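Local coordinates for viral structural protein 4 (Bombyx mori cytoplasmic polyhedrosis virus, PDB 6TZ0), which binds GTP and accompanies the RNA-dependent RNA polymerase of the virus, where it probably supports transcription of the double-stranded RNA genome, at residues Ala74-Leu79 / Lys136-Met141; Pro70-Asp75 / Gly80-Thr85; Ala49-Ser54 / Glu146-Pro151; Ile43-Tyr48 / Ser152-Ile157. All coordinates share one frame; numbering follows the deposited sequence.

Contact 1. Residues Ala74-Leu79 / Lys136-Met141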
# COMPACT_ATOMS: atom_id res chain seq x y z
N ALA B 74 27.66 -20.75 -17.55
CA ALA B 74 28.73 -19.78 -17.36
C ALA B 74 30.05 -20.46 -17.04
O ALA B 74 31.10 -20.07 -17.57
CB ALA B 74 28.35 -18.80 -16.26
N ASP B 75 30.02 -21.49 -16.19
CA ASP B 75 31.24 -22.22 -15.87
C ASP B 75 31.79 -22.97 -17.07
O ASP B 75 32.99 -22.92 -17.34
CB ASP B 75 31.00 -23.18 -14.71
CG ASP B 75 30.70 -22.47 -13.42
OD1 ASP B 75 31.13 -21.31 -13.27
OD2 ASP B 75 30.05 -23.08 -12.54
N MET B 76 30.90 -23.63 -17.83
CA MET B 76 31.33 -24.41 -18.99
C MET B 76 31.92 -23.53 -20.08
O MET B 76 32.89 -23.92 -20.75
CB MET B 76 30.15 -25.19 -19.55
CG MET B 76 29.69 -26.30 -18.66
SD MET B 76 28.11 -26.94 -19.16
CE MET B 76 28.60 -27.63 -20.70
N ILE B 77 31.37 -22.34 -20.29
CA ILE B 77 31.89 -21.50 -21.37
C ILE B 77 33.09 -20.69 -20.90
O ILE B 77 34.15 -20.70 -21.54
CB ILE B 77 30.78 -20.59 -21.92
CG1 ILE B 77 29.65 -21.43 -22.51
CG2 ILE B 77 31.34 -19.69 -23.00
CD1 ILE B 77 28.40 -20.66 -22.77
N THR B 78 32.96 -19.99 -19.78
CA THR B 78 33.98 -19.03 -19.37
C THR B 78 35.13 -19.69 -18.64
O THR B 78 36.29 -19.35 -18.86
CB THR B 78 33.33 -17.95 -18.51
OG1 THR B 78 32.27 -17.32 -19.25
CG2 THR B 78 34.33 -16.88 -18.12
N LEU B 79 34.84 -20.66 -17.77
CA LEU B 79 35.92 -21.34 -17.07
C LEU B 79 36.41 -22.55 -17.83
O LEU B 79 37.61 -22.85 -17.80
CB LEU B 79 35.44 -21.76 -15.68
CG LEU B 79 35.06 -20.63 -14.74
CD1 LEU B 79 34.47 -21.20 -13.48
CD2 LEU B 79 36.27 -19.80 -14.41
N LYS B 136 20.05 -32.63 -20.99
CA LYS B 136 20.37 -32.95 -22.37
C LYS B 136 21.10 -31.79 -23.05
O LYS B 136 22.09 -32.00 -23.77
CB LYS B 136 19.10 -33.29 -23.13
CG LYS B 136 19.31 -33.66 -24.58
CD LYS B 136 18.01 -34.08 -25.22
CE LYS B 136 17.10 -32.89 -25.43
NZ LYS B 136 15.85 -33.26 -26.14
N ALA B 137 20.64 -30.56 -22.81
CA ALA B 137 21.25 -29.38 -23.39
C ALA B 137 22.66 -29.16 -22.85
O ALA B 137 23.56 -28.74 -23.59
CB ALA B 137 20.38 -28.16 -23.11
N LEU B 138 22.87 -29.46 -21.57
CA LEU B 138 24.20 -29.34 -20.99
C LEU B 138 25.15 -30.39 -21.54
O LEU B 138 26.34 -30.11 -21.70
CB LEU B 138 24.12 -29.43 -19.47
CG LEU B 138 23.43 -28.25 -18.77
CD1 LEU B 138 23.28 -28.51 -17.29
CD2 LEU B 138 24.20 -26.97 -19.00
N THR B 139 24.65 -31.59 -21.87
CA THR B 139 25.51 -32.58 -22.53
C THR B 139 25.89 -32.14 -23.93
O THR B 139 27.02 -32.37 -24.37
CB THR B 139 24.83 -33.95 -22.58
OG1 THR B 139 23.53 -33.82 -23.19
CG2 THR B 139 24.72 -34.56 -21.21
N GLU B 140 24.95 -31.53 -24.65
CA GLU B 140 25.25 -31.04 -26.00
C GLU B 140 26.29 -29.92 -25.97
O GLU B 140 27.26 -29.93 -26.75
CB GLU B 140 23.96 -30.59 -26.67
CG GLU B 140 24.10 -30.15 -28.10
CD GLU B 140 22.76 -29.82 -28.72
OE1 GLU B 140 21.74 -29.97 -28.02
OE2 GLU B 140 22.73 -29.40 -29.90
N MET B 141 26.12 -28.97 -25.04
CA MET B 141 27.11 -27.91 -24.86
C MET B 141 28.45 -28.46 -24.38
O MET B 141 29.51 -27.95 -24.77
CB MET B 141 26.57 -26.86 -23.89
CG MET B 141 27.48 -25.67 -23.66
SD MET B 141 27.71 -24.62 -25.11
CE MET B 141 26.20 -23.69 -25.05
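Met76 carries this apolar contact, its bent thioether tail reaching between Leu138 and Met141. The sulfur lies beside a leucine methyl, with Met76 SD 3.9 Å from Leu138 CD2, and the two side chains cross at about a right angle. One atom further out, Met76 CE lies 3.7 Å from Met141 CG, a more slanting approach. CG of Met76 is anti to its own carbonyl carbon (chi1 -69°), and the bend at chi3 (66°) turns the methyl toward Met141, leaving the sulfur beside Leu138. In a looser touch, Ile77 CD1 lies 4.4 Å from Met141 CE.

These are two neighbouring helices of a helical cluster near the N-terminus. The axes of the two short segments run almost parallel, 11° apart, yet approach no closer than 11.3 Å, so long methionine chains bridge the spacing. Helix 41-60 adds to the same core, with Ile52 against Ile77.

Contacts with the backbone are fewer. Met76 CE comes 3.5 Å from Leu138 O, which is van der Waals packing and no hydrogen bond. On the flank of helix 136-146 away from Met76, Glu140 OE2 forms a salt bridge with Lys58 of helix 41-60.

Contact 2. Residues Pro70-Asp75 / Gly80-Thr85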
# COMPACT_ATOMS: atom_id res chain seq x y z
N PRO B 70 22.06 -21.14 -15.56
CA PRO B 70 23.04 -20.18 -16.09
C PRO B 70 24.38 -20.19 -15.38
O PRO B 70 25.37 -19.81 -16.01
CB PRO B 70 22.33 -18.83 -15.95
CG PRO B 70 21.33 -19.04 -14.88
CD PRO B 70 20.88 -20.46 -15.00
N ARG B 71 24.46 -20.64 -14.13
CA ARG B 71 25.77 -20.80 -13.50
C ARG B 71 26.54 -21.95 -14.14
O ARG B 71 27.76 -21.84 -14.35
CB ARG B 71 25.62 -21.02 -11.99
CG ARG B 71 26.95 -21.10 -11.27
CD ARG B 71 26.83 -21.11 -9.76
NE ARG B 71 26.06 -22.23 -9.25
CZ ARG B 71 25.01 -22.11 -8.44
NH1 ARG B 71 24.35 -23.18 -8.03
NH2 ARG B 71 24.65 -20.91 -8.01
N MET B 72 25.85 -23.03 -14.49
CA MET B 72 26.49 -24.16 -15.15
C MET B 72 26.98 -23.79 -16.55
O MET B 72 28.12 -24.11 -16.91
CB MET B 72 25.51 -25.32 -15.24
CG MET B 72 26.10 -26.61 -15.75
SD MET B 72 27.19 -27.37 -14.55
CE MET B 72 25.97 -27.96 -13.38
N TYR B 73 26.13 -23.11 -17.33
CA TYR B 73 26.53 -22.61 -18.65
C TYR B 73 27.69 -21.63 -18.56
O TYR B 73 28.61 -21.67 -19.38
CB TYR B 73 25.35 -21.94 -19.35
CG TYR B 73 24.32 -22.85 -19.99
CD1 TYR B 73 24.55 -23.43 -21.23
CD2 TYR B 73 23.09 -23.07 -19.39
CE1 TYR B 73 23.61 -24.23 -21.83
CE2 TYR B 73 22.14 -23.87 -19.98
CZ TYR B 73 22.41 -24.45 -21.20
OH TYR B 73 21.46 -25.25 -21.79
N ALA B 74 27.66 -20.75 -17.55
CA ALA B 74 28.73 -19.78 -17.36
C ALA B 74 30.05 -20.46 -17.04
O ALA B 74 31.10 -20.07 -17.57
CB ALA B 74 28.35 -18.80 -16.26
N ASP B 75 30.02 -21.49 -16.19
CA ASP B 75 31.24 -22.22 -15.87
C ASP B 75 31.79 -22.97 -17.07
O ASP B 75 32.99 -22.92 -17.34
CB ASP B 75 31.00 -23.18 -14.71
CG ASP B 75 30.70 -22.47 -13.42
OD1 ASP B 75 31.13 -21.31 -13.27
OD2 ASP B 75 30.05 -23.08 -12.54
N GLY B 80 35.52 -23.24 -18.53
CA GLY B 80 35.89 -24.42 -19.29
C GLY B 80 36.28 -25.61 -18.45
O GLY B 80 37.10 -26.42 -18.89
N ASN B 81 35.72 -25.76 -17.25
CA ASN B 81 36.15 -26.81 -16.33
C ASN B 81 35.10 -27.87 -16.05
O ASN B 81 35.24 -28.62 -15.08
CB ASN B 81 36.62 -26.19 -15.01
CG ASN B 81 35.55 -25.36 -14.32
OD1 ASN B 81 34.44 -25.20 -14.81
ND2 ASN B 81 35.89 -24.82 -13.17
N THR B 82 34.04 -27.96 -16.85
CA THR B 82 32.92 -28.83 -16.53
C THR B 82 32.61 -29.73 -17.71
O THR B 82 32.43 -29.25 -18.83
CB THR B 82 31.69 -28.02 -16.14
OG1 THR B 82 32.02 -27.14 -15.05
CG2 THR B 82 30.56 -28.93 -15.71
N LYS B 83 32.55 -31.04 -17.46
CA LYS B 83 32.12 -32.02 -18.44
C LYS B 83 30.85 -32.69 -17.94
O LYS B 83 30.83 -33.25 -16.85
CB LYS B 83 33.21 -33.07 -18.67
CG LYS B 83 34.46 -32.55 -19.34
CD LYS B 83 35.48 -33.66 -19.51
CE LYS B 83 36.76 -33.13 -20.13
NZ LYS B 83 37.78 -34.21 -20.26
N VAL B 84 29.79 -32.61 -18.73
CA VAL B 84 28.53 -33.28 -18.43
C VAL B 84 28.36 -34.40 -19.44
O VAL B 84 28.34 -34.15 -20.65
CB VAL B 84 27.34 -32.32 -18.46
CG1 VAL B 84 26.06 -33.04 -18.10
CG2 VAL B 84 27.56 -31.15 -17.53
N THR B 85 28.26 -35.64 -18.96
CA THR B 85 28.32 -36.81 -19.82
C THR B 85 27.31 -37.84 -19.33
O THR B 85 27.25 -38.14 -18.14
CB THR B 85 29.73 -37.40 -19.83
OG1 THR B 85 30.65 -36.42 -20.32
CG2 THR B 85 29.82 -38.63 -20.72
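Asp75 and Gly80 meet through the backbone where helix 70-79 ends in a wider pi-type turn. Gly80 N donates to Asp75 O at 2.8 Å, with an N-H...O angle of 140°. The donor stands nearly on the line of the carbonyl bond, since the C=O...N angle is 165°. The same oxygen takes a weak bond from the amide of Leu79. Gly80 is the first residue to leave helical backbone angles, and its positive phi turns the chain back past the flank of the helix, from which it then slants away toward helix 136-146.

After this reversal, two side chains return to the helix. Thr82 brings CG2 to 3.9 Å from Met72 SD, and the two chains cross at about a right angle. Met72 reaches that point because its CG is anti to the backbone N and the chain then bends at both later torsions. On its other branch, Thr82 OG1 passes 4.1 Å from Asp75 CB, a packing distance only. Asn81 OD1 lies a similar 4.0 Å from the same CB.

Further out, Met72 also packs on Leu138 of helix 136-146, and Val84 N is hydrogen-bonded to Ser142 OG, so the returning loop is tied to that helix too. At the start of helix 70-79, Pro70 packs on Gln939 and Arg71 on Leu943 of the RNA-dependent RNA polymerase chain. Within the loop, Thr82 OG1 donates to Asn81 OD1 at 3.1 Å from above the amide carbonyl, 47° out of its plane.

Contact 3. Residues Ala49-Ser54 / Glu146-Pro151; sequences ASLIHS and ESFRLP
Phe148 directs its ring at the side of helix 41-60, where Ile52 and Leu51 receive it at the edge. Of the three residues it has the largest area buried by the contact, and its CB already heads for the helix. CE2 of Phe148 lies 3.7 Å from Ile52 CD1 and 3.9 Å from Ile52 CG1, the latter carbon lying in the plane of the ring. The isoleucine therefore meets the rim of the aromatic group and not its face.

Ile52 places this branch by holding CG1 anti to the carbonyl carbon (chi1 -68°), which lets the ethyl arm extend to the ring although CB itself points to one side. Leu51, the residue before it, touches more lightly and nearer solvent: its CD1 lies 4.2 Å from CE1 of Phe148, again near the ring plane. The two aliphatic residues thus take the two ring atoms CE1 and CE2 that flank CZ.

In the fold, the aromatic packs the loop after helix 136-146 against the long helix 41-60. Just beyond it, Arg149 takes positive phi (57°) and sends the chain off toward strand 157-159. Phe148 is also stacked with the ring of Tyr48, one helical turn before Ile52.

Helix 41-60 has its own internal ties here. Ala49 O accepts both His53 N, at 3.0 Å, and His53 ND1, at 2.6 Å, the two donors coming from opposite faces of the carbonyl plane. Ser50 OG, meanwhile, is hydrogen-bonded to Asp5 OD2 of the N-terminal segment.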
# COMPACT_ATOMS: atom_id res chain seq x y z
N ALA B 49 33.53 -19.09 -30.67
CA ALA B 49 32.56 -18.22 -30.02
C ALA B 49 31.28 -18.07 -30.84
O ALA B 49 30.19 -17.98 -30.26
CB ALA B 49 33.18 -16.85 -29.76
N SER B 50 31.39 -18.07 -32.17
CA SER B 50 30.19 -18.04 -33.01
C SER B 50 29.35 -19.30 -32.84
O SER B 50 28.11 -19.23 -32.75
CB SER B 50 30.59 -17.86 -34.47
OG SER B 50 29.46 -17.89 -35.31
N LEU B 51 30.01 -20.46 -32.76
CA LEU B 51 29.29 -21.72 -32.53
C LEU B 51 28.62 -21.74 -31.16
O LEU B 51 27.50 -22.25 -31.01
CB LEU B 51 30.25 -22.90 -32.66
CG LEU B 51 30.83 -23.18 -34.05
CD1 LEU B 51 31.87 -24.27 -33.98
CD2 LEU B 51 29.74 -23.57 -35.01
N ILE B 52 29.28 -21.16 -30.15
CA ILE B 52 28.68 -21.09 -28.81
C ILE B 52 27.46 -20.17 -28.81
O ILE B 52 26.44 -20.49 -28.18
CB ILE B 52 29.74 -20.67 -27.78
CG1 ILE B 52 30.78 -21.77 -27.60
CG2 ILE B 52 29.13 -20.40 -26.42
CD1 ILE B 52 31.94 -21.35 -26.75
N HIS B 53 27.52 -19.05 -29.54
CA HIS B 53 26.36 -18.16 -29.65
C HIS B 53 25.17 -18.85 -30.31
O HIS B 53 24.03 -18.71 -29.84
CB HIS B 53 26.70 -16.91 -30.45
CG HIS B 53 27.47 -15.88 -29.69
ND1 HIS B 53 28.85 -15.84 -29.70
CD2 HIS B 53 27.07 -14.84 -28.94
CE1 HIS B 53 29.26 -14.82 -28.97
NE2 HIS B 53 28.19 -14.20 -28.48
N SER B 54 25.42 -19.61 -31.38
CA SER B 54 24.34 -20.31 -32.06
C SER B 54 23.71 -21.38 -31.17
O SER B 54 22.48 -21.49 -31.10
CB SER B 54 24.87 -20.94 -33.35
OG SER B 54 25.38 -19.95 -34.22
N GLU B 146 34.09 -29.43 -25.30
CA GLU B 146 35.17 -30.39 -25.12
C GLU B 146 36.00 -30.55 -26.39
O GLU B 146 37.22 -30.73 -26.31
CB GLU B 146 34.59 -31.74 -24.71
CG GLU B 146 35.61 -32.80 -24.37
CD GLU B 146 34.97 -34.11 -23.99
OE1 GLU B 146 33.72 -34.20 -24.03
OE2 GLU B 146 35.71 -35.06 -23.67
N SER B 147 35.38 -30.45 -27.55
CA SER B 147 36.08 -30.64 -28.81
C SER B 147 36.88 -29.42 -29.25
O SER B 147 37.61 -29.50 -30.24
CB SER B 147 35.08 -31.00 -29.91
OG SER B 147 34.18 -29.94 -30.14
N PHE B 148 36.76 -28.29 -28.55
CA PHE B 148 37.56 -27.13 -28.89
C PHE B 148 39.01 -27.31 -28.50
O PHE B 148 39.90 -26.80 -29.18
CB PHE B 148 37.00 -25.87 -28.22
CG PHE B 148 35.70 -25.39 -28.79
CD1 PHE B 148 35.25 -25.83 -30.03
CD2 PHE B 148 34.92 -24.49 -28.08
CE1 PHE B 148 34.05 -25.39 -30.53
CE2 PHE B 148 33.73 -24.05 -28.58
CZ PHE B 148 33.30 -24.49 -29.82
N ARG B 149 39.26 -28.03 -27.39
CA ARG B 149 40.59 -28.34 -26.86
C ARG B 149 41.41 -27.08 -26.58
O ARG B 149 42.55 -26.94 -27.02
CB ARG B 149 41.34 -29.31 -27.78
CG ARG B 149 40.77 -30.70 -27.73
CD ARG B 149 41.44 -31.64 -28.71
NE ARG B 149 40.90 -32.99 -28.57
CZ ARG B 149 39.81 -33.42 -29.20
NH1 ARG B 149 39.14 -32.62 -30.01
NH2 ARG B 149 39.39 -34.66 -29.01
N LEU B 150 40.83 -26.20 -25.89
CA LEU B 150 41.38 -24.93 -25.46
C LEU B 150 42.04 -25.08 -24.09
O LEU B 150 41.58 -25.87 -23.26
CB LEU B 150 40.28 -23.89 -25.38
CG LEU B 150 39.56 -23.56 -26.69
CD1 LEU B 150 38.42 -22.60 -26.44
CD2 LEU B 150 40.53 -23.00 -27.70
N PRO B 151 43.14 -24.37 -23.83
CA PRO B 151 43.81 -24.51 -22.53
C PRO B 151 43.07 -23.84 -21.40
O PRO B 151 43.34 -24.15 -20.23
CB PRO B 151 45.18 -23.87 -22.77
CG PRO B 151 44.92 -22.87 -23.82
CD PRO B 151 43.87 -23.44 -24.72

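Contact 4. Residues Ile43-Tyr48 / Ser152-Ile157; sequences IRSIKY and SGLALI
Ser45 OG is shared between a polar and an apolar neighbour: it is hydrogen-bonded to the hydroxyl of Tyr201, and it packs against Leu154, whose CD2 lies 3.4 Å away. The second approach is van der Waals contact alone. The serine hydroxyl is carried out toward the loop because OG is anti to the backbone N (chi1 177°).

Leu154 is the residue of the loop that faces the helix, and its two methyls part over two helical positions. CD2 goes to Ser45, while CD1 lies 4.5 Å from Tyr48 CB, three residues further along. The phenol ring itself leads away from the leucine, so only the base of that side chain takes part. The two backbones stay well separated, with the CA atoms of Ser45 and Leu154 8.3 Å apart, and the contact is small, burying 102 Å² over both sides.

Within the helix, one face of the Tyr48 ring receives Arg44 O, 3.1 Å above the plane and offset toward the rim. The same oxygen accepts the routine helical bond from Tyr48 N at 3.0 Å. The hydroxyl end of the tyrosine lies in plane at the edge of the Arg44 guanidinium group.

The segment 152-157 is an extended connector leading into strand 157-159. Leu154 is backbone-bonded to Ile77 near the end of helix 70-79, Leu156 is packed on helix 170-176, and Ala155 and Ile157 touch Tyr197 of helix 196-201, so the connector passes helix 41-60 with helices on several sides.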
# COMPACT_ATOMS: atom_id res chain seq x y z
N ILE B 43 41.84 -16.83 -34.85
CA ILE B 43 40.91 -17.11 -35.94
C ILE B 43 40.05 -18.32 -35.60
O ILE B 43 38.85 -18.36 -35.91
CB ILE B 43 41.70 -17.30 -37.25
CG1 ILE B 43 42.46 -16.02 -37.58
CG2 ILE B 43 40.81 -17.70 -38.40
CD1 ILE B 43 41.56 -14.82 -37.75
N ARG B 44 40.63 -19.32 -34.93
CA ARG B 44 39.83 -20.46 -34.49
C ARG B 44 38.93 -20.08 -33.32
O ARG B 44 37.80 -20.58 -33.22
CB ARG B 44 40.75 -21.62 -34.14
CG ARG B 44 41.43 -22.22 -35.35
CD ARG B 44 42.25 -23.45 -35.01
NE ARG B 44 43.48 -23.12 -34.29
CZ ARG B 44 43.72 -23.48 -33.04
NH1 ARG B 44 42.81 -24.16 -32.36
NH2 ARG B 44 44.86 -23.14 -32.46
N SER B 45 39.40 -19.18 -32.46
CA SER B 45 38.65 -18.81 -31.27
C SER B 45 37.39 -18.03 -31.61
O SER B 45 36.36 -18.19 -30.94
CB SER B 45 39.55 -18.00 -30.33
OG SER B 45 38.83 -17.58 -29.20
N ILE B 46 37.44 -17.19 -32.64
CA ILE B 46 36.25 -16.41 -32.97
C ILE B 46 35.17 -17.30 -33.60
O ILE B 46 33.97 -17.11 -33.36
CB ILE B 46 36.61 -15.19 -33.84
CG1 ILE B 46 35.43 -14.24 -33.96
CG2 ILE B 46 37.12 -15.58 -35.21
CD1 ILE B 46 35.79 -12.89 -34.49
N LYS B 47 35.57 -18.34 -34.34
CA LYS B 47 34.60 -19.29 -34.87
C LYS B 47 34.01 -20.14 -33.76
O LYS B 47 32.82 -20.49 -33.80
CB LYS B 47 35.26 -20.18 -35.92
CG LYS B 47 35.78 -19.44 -37.13
CD LYS B 47 36.42 -20.40 -38.12
CE LYS B 47 37.07 -19.66 -39.28
NZ LYS B 47 36.07 -18.99 -40.15
N TYR B 48 34.82 -20.46 -32.75
CA TYR B 48 34.33 -21.20 -31.59
C TYR B 48 33.28 -20.39 -30.84
O TYR B 48 32.24 -20.92 -30.42
CB TYR B 48 35.48 -21.55 -30.66
CG TYR B 48 36.49 -22.53 -31.22
CD1 TYR B 48 36.19 -23.31 -32.33
CD2 TYR B 48 37.73 -22.67 -30.63
CE1 TYR B 48 37.11 -24.20 -32.83
CE2 TYR B 48 38.66 -23.55 -31.14
CZ TYR B 48 38.34 -24.32 -32.23
OH TYR B 48 39.25 -25.20 -32.74
N SER B 152 42.15 -22.93 -21.70
CA SER B 152 41.30 -22.30 -20.71
C SER B 152 39.96 -22.02 -21.38
O SER B 152 39.65 -22.60 -22.42
CB SER B 152 41.99 -21.04 -20.14
OG SER B 152 42.16 -20.07 -21.15
N GLY B 153 39.16 -21.15 -20.78
CA GLY B 153 37.85 -20.83 -21.31
C GLY B 153 37.84 -19.53 -22.11
O GLY B 153 38.85 -18.86 -22.28
N LEU B 154 36.65 -19.20 -22.60
CA LEU B 154 36.42 -17.98 -23.36
C LEU B 154 35.76 -16.95 -22.46
O LEU B 154 34.63 -17.15 -22.01
CB LEU B 154 35.55 -18.27 -24.58
CG LEU B 154 36.21 -19.10 -25.68
CD1 LEU B 154 35.21 -19.44 -26.75
CD2 LEU B 154 37.36 -18.32 -26.27
N ALA B 155 36.44 -15.83 -22.23
CA ALA B 155 35.92 -14.79 -21.36
C ALA B 155 34.86 -13.96 -22.08
O ALA B 155 35.00 -13.65 -23.27
CB ALA B 155 37.04 -13.88 -20.88
N LEU B 156 33.81 -13.60 -21.36
CA LEU B 156 32.72 -12.83 -21.93
C LEU B 156 33.11 -11.36 -21.98
O LEU B 156 33.56 -10.80 -20.98
CB LEU B 156 31.45 -13.05 -21.10
CG LEU B 156 30.09 -12.66 -21.65
CD1 LEU B 156 29.08 -13.65 -21.13
CD2 LEU B 156 29.69 -11.29 -21.20
N ILE B 157 32.93 -10.73 -23.14
CA ILE B 157 33.49 -9.42 -23.41
C ILE B 157 32.37 -8.44 -23.74
O ILE B 157 31.57 -8.69 -24.65
CB ILE B 157 34.51 -9.48 -24.56
CG1 ILE B 157 35.65 -10.42 -24.19
CG2 ILE B 157 35.06 -8.13 -24.82
CD1 ILE B 157 36.51 -10.77 -25.34

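All four contacts belong to one N-terminal cluster, with centres 34 to 40 Å from the centre of the chain and away from the GTP-binding residues. Contacts 1 and 2 share helix 70-79 and have centres about 4 Å apart; contacts 3 and 4 share helix 41-60, with centres about 7 Å apart. The widest separation, about 15 Å between centres, is that of contacts 2 and 4. Along the chain they are nested: contact 4 closes the longest loop, contact 3 lies inside it, and contacts 1 and 2 lie inside that. Helices 41-60, 70-79 and 136-146 thus form one compact unit, which reaches the polymerase through the start of helix 70-79.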